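Local coordinates for 462aa long hypothetical selenium-binding protein (Sulfolobus tokodaii, PDB 2ECE) that is of unknown function but folds as a beta propeller and, as a member of the selenium-binding protein family, may bind selenium, at residues F44-D49 with S58-K63; D224-R229 with N250-E255. All coordinates share one frame; numbering follows the deposited sequence.

Contact 1. Residues F44-D49 with S58-K63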
loop_
_atom_site.group_PDB
_atom_site.type_symbol
_atom_site.label_atom_id
_atom_site.label_comp_id
_atom_site.label_asym_id
_atom_site.label_seq_id
_atom_site.Cartn_x
_atom_site.Cartn_y
_atom_site.Cartn_z
ATOM N N PHE A 44 9.114 -14.203 0.737
ATOM C CA PHE A 44 9.207 -14.331 2.187
ATOM C C PHE A 44 8.911 -13.028 2.910
ATOM O O PHE A 44 8.906 -11.953 2.313
ATOM C CB PHE A 44 10.621 -14.787 2.579
ATOM C CG PHE A 44 11.709 -13.832 2.139
ATOM C CD1 PHE A 44 12.220 -12.875 3.020
ATOM C CD2 PHE A 44 12.223 -13.889 0.841
ATOM C CE1 PHE A 44 13.228 -11.992 2.618
ATOM C CE2 PHE A 44 13.227 -13.012 0.428
ATOM C CZ PHE A 44 13.736 -12.057 1.323
ATOM N N ILE A 45 8.666 -13.143 4.209
ATOM C CA ILE A 45 8.420 -11.981 5.052
ATOM C C ILE A 45 9.713 -11.793 5.826
ATOM O O ILE A 45 10.184 -12.712 6.501
ATOM C CB ILE A 45 7.279 -12.218 6.066
ATOM C CG1 ILE A 45 5.923 -12.175 5.354
ATOM C CG2 ILE A 45 7.341 -11.153 7.174
ATOM C CD1 ILE A 45 5.513 -10.785 4.886
ATOM N N ALA A 46 10.304 -10.612 5.714
ATOM C CA ALA A 46 11.543 -10.351 6.425
ATOM C C ALA A 46 11.245 -9.617 7.717
ATOM O O ALA A 46 10.373 -8.746 7.756
ATOM C CB ALA A 46 12.475 -9.523 5.560
ATOM N N VAL A 47 11.959 -9.986 8.777
ATOM C CA VAL A 47 11.790 -9.337 10.067
ATOM C C VAL A 47 13.009 -8.446 10.264
ATOM O O VAL A 47 14.125 -8.937 10.416
ATOM C CB VAL A 47 11.719 -10.362 11.217
ATOM C CG1 VAL A 47 11.499 -9.640 12.536
ATOM C CG2 VAL A 47 10.587 -11.353 10.964
ATOM N N VAL A 48 12.788 -7.135 10.247
ATOM C CA VAL A 48 13.862 -6.165 10.406
ATOM C C VAL A 48 13.839 -5.489 11.775
ATOM O O VAL A 48 12.799 -4.968 12.207
ATOM C CB VAL A 48 13.785 -5.074 9.313
ATOM C CG1 VAL A 48 14.878 -4.041 9.525
ATOM C CG2 VAL A 48 13.930 -5.709 7.935
ATOM N N ASP A 49 14.991 -5.517 12.450
ATOM C CA ASP A 49 15.138 -4.899 13.765
ATOM C C ASP A 49 15.255 -3.418 13.475
ATOM O O ASP A 49 16.188 -2.955 12.806
ATOM C CB ASP A 49 16.404 -5.377 14.486
ATOM C CG ASP A 49 16.426 -4.964 15.952
ATOM O OD1 ASP A 49 15.936 -3.854 16.270
ATOM O OD2 ASP A 49 16.936 -5.750 16.785
ATOM N N SER A 58 18.835 -2.367 12.315
ATOM C CA SER A 58 18.972 -2.290 10.859
ATOM C C SER A 58 19.418 -3.602 10.216
ATOM O O SER A 58 20.038 -3.605 9.146
ATOM C CB SER A 58 19.952 -1.175 10.478
ATOM O OG SER A 58 19.908 -0.912 9.084
ATOM N N LYS A 59 19.096 -4.714 10.868
ATOM C CA LYS A 59 19.451 -6.036 10.368
ATOM C C LYS A 59 18.221 -6.906 10.175
ATOM O O LYS A 59 17.237 -6.762 10.895
ATOM C CB LYS A 59 20.348 -6.768 11.359
ATOM C CG LYS A 59 21.827 -6.458 11.325
ATOM C CD LYS A 59 22.507 -7.417 12.291
ATOM C CE LYS A 59 24.016 -7.416 12.188
ATOM N NZ LYS A 59 24.566 -8.352 13.206
ATOM N N ILE A 60 18.283 -7.816 9.207
ATOM C CA ILE A 60 17.187 -8.752 8.999
ATOM C C ILE A 60 17.520 -9.819 10.030
ATOM O O ILE A 60 18.562 -10.468 9.937
ATOM C CB ILE A 60 17.235 -9.390 7.608
ATOM C CG1 ILE A 60 16.980 -8.330 6.537
ATOM C CG2 ILE A 60 16.216 -10.514 7.530
ATOM C CD1 ILE A 60 17.318 -8.787 5.128
ATOM N N VAL A 61 16.659 -10.001 11.021
ATOM C CA VAL A 61 16.945 -10.979 12.055
ATOM C C VAL A 61 16.265 -12.321 11.830
ATOM O O VAL A 61 16.564 -13.295 12.519
ATOM C CB VAL A 61 16.567 -10.421 13.433
ATOM C CG1 VAL A 61 17.391 -9.175 13.717
ATOM C CG2 VAL A 61 15.086 -10.095 13.472
ATOM N N HIS A 62 15.362 -12.370 10.853
ATOM C CA HIS A 62 14.649 -13.601 10.534
ATOM C C HIS A 62 13.894 -13.451 9.218
ATOM O O HIS A 62 13.492 -12.352 8.835
ATOM C CB HIS A 62 13.655 -13.955 11.647
ATOM C CG HIS A 62 12.996 -15.292 11.475
ATOM N ND1 HIS A 62 13.678 -16.481 11.612
ATOM C CD2 HIS A 62 11.718 -15.625 11.169
ATOM C CE1 HIS A 62 12.851 -17.489 11.399
ATOM N NE2 HIS A 62 11.655 -16.997 11.129
ATOM N N LYS A 63 13.716 -14.572 8.532
ATOM C CA LYS A 63 12.997 -14.603 7.271
ATOM C C LYS A 63 11.968 -15.715 7.347
ATOM O O LYS A 63 12.300 -16.869 7.617
ATOM C CB LYS A 63 13.953 -14.866 6.099
ATOM C CG LYS A 63 14.906 -13.720 5.774
ATOM C CD LYS A 63 15.744 -14.051 4.540
ATOM C CE LYS A 63 16.640 -12.889 4.135
ATOM N NZ LYS A 63 17.346 -13.157 2.850
#
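Val-47 bonds across the pair of strands through both its backbone N and its O. Val-47 N donates to His-62 O at 2.8 Å in the plane of that carbonyl, while Val-47 O accepts from Val-61 N at 2.8 Å, almost along the C=O axis. Two residues of 58-63 thus stand opposite one of 44-49, which is a beta bulge; Val-61, at the first bulge position, has a psi of only -9°. The register therefore slips by one: Ala-46 faces Lys-63, yet Val-48 faces Ile-60. Beyond the bulge, Asp-49 N bonds to Lys-59 O, and Ser-58 N to Asp-49 O at 2.8 Å.

Around this ladder the side chains sort by face. Val-47 CG1, anti to its backbone N, meets Val-61 CG2 at 3.7 Å, the two valines crossing at about a right angle; CG2 of Val-61 takes the crowded position between N and C, which also brings it to 3.4 Å from Val-47 O. At the far end the extended chain of Lys-63 runs alongside Phe-44, its CD lying 3.8 Å from ring atom CE1, so the contact there is made mainly by methylenes. Ala-46, Val-48 and Ile-60 share a face, and Val-437 packs on Val-48 and Ile-60.

Further out, the turn is held by Asp-49, whose OD2 bonds to Ser-54 and Thr-56 and forms a salt bridge with Arg-118. The whole is a bulged antiparallel hairpin, the two outer strands of a four-stranded propeller blade.

Contact 2. Residues D224-R229 with N250-E255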
loop_
_atom_site.group_PDB
_atom_site.type_symbol
_atom_site.label_atom_id
_atom_site.label_comp_id
_atom_site.label_asym_id
_atom_site.label_seq_id
_atom_site.Cartn_x
_atom_site.Cartn_y
_atom_site.Cartn_z
ATOM N N ASP A 224 -8.330 1.982 -22.669
ATOM C CA ASP A 224 -9.509 1.159 -22.425
ATOM C C ASP A 224 -9.427 0.099 -21.331
ATOM O O ASP A 224 -10.455 -0.440 -20.936
ATOM C CB ASP A 224 -9.946 0.463 -23.718
ATOM C CG ASP A 224 -10.039 1.414 -24.888
ATOM O OD1 ASP A 224 -10.609 2.512 -24.716
ATOM O OD2 ASP A 224 -9.545 1.056 -25.981
ATOM N N ARG A 225 -8.235 -0.202 -20.827
ATOM C CA ARG A 225 -8.135 -1.249 -19.816
ATOM C C ARG A 225 -7.769 -0.840 -18.391
ATOM O O ARG A 225 -7.784 -1.677 -17.489
ATOM C CB ARG A 225 -7.177 -2.337 -20.305
ATOM C CG ARG A 225 -7.498 -2.791 -21.719
ATOM C CD ARG A 225 -6.773 -4.063 -22.108
ATOM N NE ARG A 225 -6.950 -4.342 -23.531
ATOM C CZ ARG A 225 -6.680 -5.509 -24.104
ATOM N NH1 ARG A 225 -6.218 -6.517 -23.376
ATOM N NH2 ARG A 225 -6.871 -5.665 -25.409
ATOM N N TYR A 226 -7.443 0.431 -18.178
ATOM C CA TYR A 226 -7.102 0.891 -16.837
ATOM C C TYR A 226 -8.188 1.836 -16.332
ATOM O O TYR A 226 -8.814 2.549 -17.116
ATOM C CB TYR A 226 -5.724 1.561 -16.852
ATOM C CG TYR A 226 -4.586 0.561 -16.938
ATOM C CD1 TYR A 226 -3.951 0.098 -15.785
ATOM C CD2 TYR A 226 -4.178 0.040 -18.168
ATOM C CE1 TYR A 226 -2.940 -0.861 -15.847
ATOM C CE2 TYR A 226 -3.166 -0.922 -18.243
ATOM C CZ TYR A 226 -2.553 -1.368 -17.077
ATOM O OH TYR A 226 -1.566 -2.324 -17.139
ATOM N N GLY A 227 -8.423 1.842 -15.024
ATOM C CA GLY A 227 -9.477 2.682 -14.487
ATOM C C GLY A 227 -9.071 4.029 -13.929
ATOM O O GLY A 227 -7.885 4.326 -13.787
ATOM N N ASN A 228 -10.069 4.847 -13.610
ATOM C CA ASN A 228 -9.824 6.166 -13.049
ATOM C C ASN A 228 -10.971 6.634 -12.164
ATOM O O ASN A 228 -11.191 7.836 -12.008
ATOM C CB ASN A 228 -9.578 7.188 -14.169
ATOM C CG ASN A 228 -10.760 7.333 -15.108
ATOM O OD1 ASN A 228 -10.751 8.193 -15.993
ATOM N ND2 ASN A 228 -11.779 6.498 -14.927
ATOM N N ARG A 229 -11.688 5.681 -11.566
ATOM C CA ARG A 229 -12.820 6.002 -10.706
ATOM C C ARG A 229 -12.623 5.568 -9.257
ATOM O O ARG A 229 -11.903 4.608 -8.977
ATOM C CB ARG A 229 -14.084 5.308 -11.222
ATOM C CG ARG A 229 -14.321 5.421 -12.712
ATOM C CD ARG A 229 -15.216 4.278 -13.189
ATOM N NE ARG A 229 -16.613 4.438 -12.807
ATOM C CZ ARG A 229 -17.509 3.457 -12.836
ATOM N NH1 ARG A 229 -17.153 2.238 -13.222
ATOM N NH2 ARG A 229 -18.765 3.696 -12.491
ATOM N N ASN A 250 -6.861 10.713 -16.812
ATOM C CA ASN A 250 -5.957 10.012 -15.897
ATOM C C ASN A 250 -6.219 8.513 -15.831
ATOM O O ASN A 250 -7.336 8.057 -16.072
ATOM C CB ASN A 250 -6.052 10.604 -14.486
ATOM C CG ASN A 250 -5.688 12.077 -14.447
ATOM O OD1 ASN A 250 -4.650 12.485 -14.966
ATOM N ND2 ASN A 250 -6.541 12.883 -13.818
ATOM N N ARG A 251 -5.182 7.752 -15.502
ATOM C CA ARG A 251 -5.300 6.304 -15.389
ATOM C C ARG A 251 -4.567 5.754 -14.160
ATOM O O ARG A 251 -3.529 6.266 -13.745
ATOM C CB ARG A 251 -4.767 5.630 -16.658
ATOM C CG ARG A 251 -5.608 5.895 -17.905
ATOM C CD ARG A 251 -7.004 5.305 -17.767
ATOM N NE ARG A 251 -7.791 5.438 -18.992
ATOM C CZ ARG A 251 -8.396 6.557 -19.386
ATOM N NH1 ARG A 251 -8.312 7.657 -18.647
ATOM N NH2 ARG A 251 -9.086 6.575 -20.524
ATOM N N MET A 252 -5.133 4.689 -13.609
ATOM C CA MET A 252 -4.621 4.014 -12.434
ATOM C C MET A 252 -4.959 4.806 -11.164
ATOM O O MET A 252 -4.141 5.580 -10.656
ATOM C CB MET A 252 -3.107 3.824 -12.552
ATOM C CG MET A 252 -2.672 2.972 -13.751
ATOM S SD MET A 252 -0.921 2.539 -13.749
ATOM C CE MET A 252 -0.575 2.381 -15.530
ATOM N N ALA A 253 -6.117 4.490 -10.587
ATOM C CA ALA A 253 -6.580 5.115 -9.356
ATOM C C ALA A 253 -6.135 4.081 -8.313
ATOM O O ALA A 253 -6.860 3.100 -8.092
ATOM C CB ALA A 253 -8.109 5.256 -9.382
ATOM N N LEU A 254 -4.994 4.294 -7.656
ATOM C CA LEU A 254 -4.472 3.329 -6.728
ATOM C C LEU A 254 -4.914 3.515 -5.246
ATOM O O LEU A 254 -5.977 3.026 -4.839
ATOM C CB LEU A 254 -2.878 3.291 -6.894
ATOM C CG LEU A 254 -2.522 2.867 -8.347
ATOM C CD1 LEU A 254 -1.073 2.466 -8.325
ATOM C CD2 LEU A 254 -3.367 1.693 -8.886
ATOM N N GLU A 255 -3.891 3.869 -4.433
ATOM C CA GLU A 255 -3.976 3.970 -2.979
ATOM C C GLU A 255 -4.926 4.938 -2.347
ATOM O O GLU A 255 -4.860 6.160 -2.587
ATOM C CB GLU A 255 -2.559 4.195 -2.383
ATOM C CG GLU A 255 -1.486 3.160 -2.744
ATOM C CD GLU A 255 -1.751 1.764 -2.189
ATOM O OE1 GLU A 255 -2.339 1.654 -1.097
ATOM O OE2 GLU A 255 -1.352 0.772 -2.837
#
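NH1 of Arg-251 is held by two carbonyl oxygens, Asn-250 O at 2.8 Å and that of Glu-248. The nearer oxygen lies close to the guanidinium plane, although the nitrogen stands above the plane of the carbonyl, 55° out of it. A bend at chi2 (-64°) turns the arginine back beside its own strand, so that NH2 reaches Lys-223 O and NE makes a weak bond to Leu-222 O, both in the short helix 222-225. Along the way Arg-251 CD passes 3.4 Å from Tyr-226 O. An alanine here removes the donor to the carbonyls of Lys-223, Glu-248 and Asn-250, which would probably loosen the helix end against the strand.

A second, independent tie is made by the backbone: Met-252 N bonds to Gly-227 O at 2.8 Å, nearly along the C=O axis. The extended side chain of Met-252 runs alongside Tyr-226. Met-252 CG touches Tyr-226 CD1 at 3.7 Å, Met-252 CE lies over one face of the ring, and Met-252 SD stands 5.1 Å from the Tyr-226 ring centroid in an oblique Met-aromatic contact. Trp-207 also meets the Tyr-226 ring. Further on, Asn-228 CB presses to 3.1 Å from Asn-250 O, and Ala-253 CB lies 3.9 Å from Arg-229 O, a buried carbonyl with no partner in the model.

The guanidinium is thus met by neutral carbonyls; Asp-224 OD1, across the contact, is 6.0 Å from Arg-251 NH2 and could add only a longer-range attraction. Such carbonyl solvation would probably favour the charged form of Arg-251 in a buried setting.

How the contacts relate
From the N terminus, contact 1 comes first: it closes an eight-residue turn between neighbouring strands, 44-49 and 60-65, of a single blade. That blade is completed by strand 443-449 from near the C terminus, the ring closure familiar from beta propellers. Contact 2 opens only later and closes a loop of 20 residues, which carries the hairpin of strands 229-234 and 239-245. It ties the segment leading from helix 222-225 into one blade to strand 250-258 of the next. The two contacts lie in series, neither nested nor crossed, on opposite sides of the chain's centre with their own centres about 34 Å apart. One joins strands within a blade; the other bridges consecutive blades.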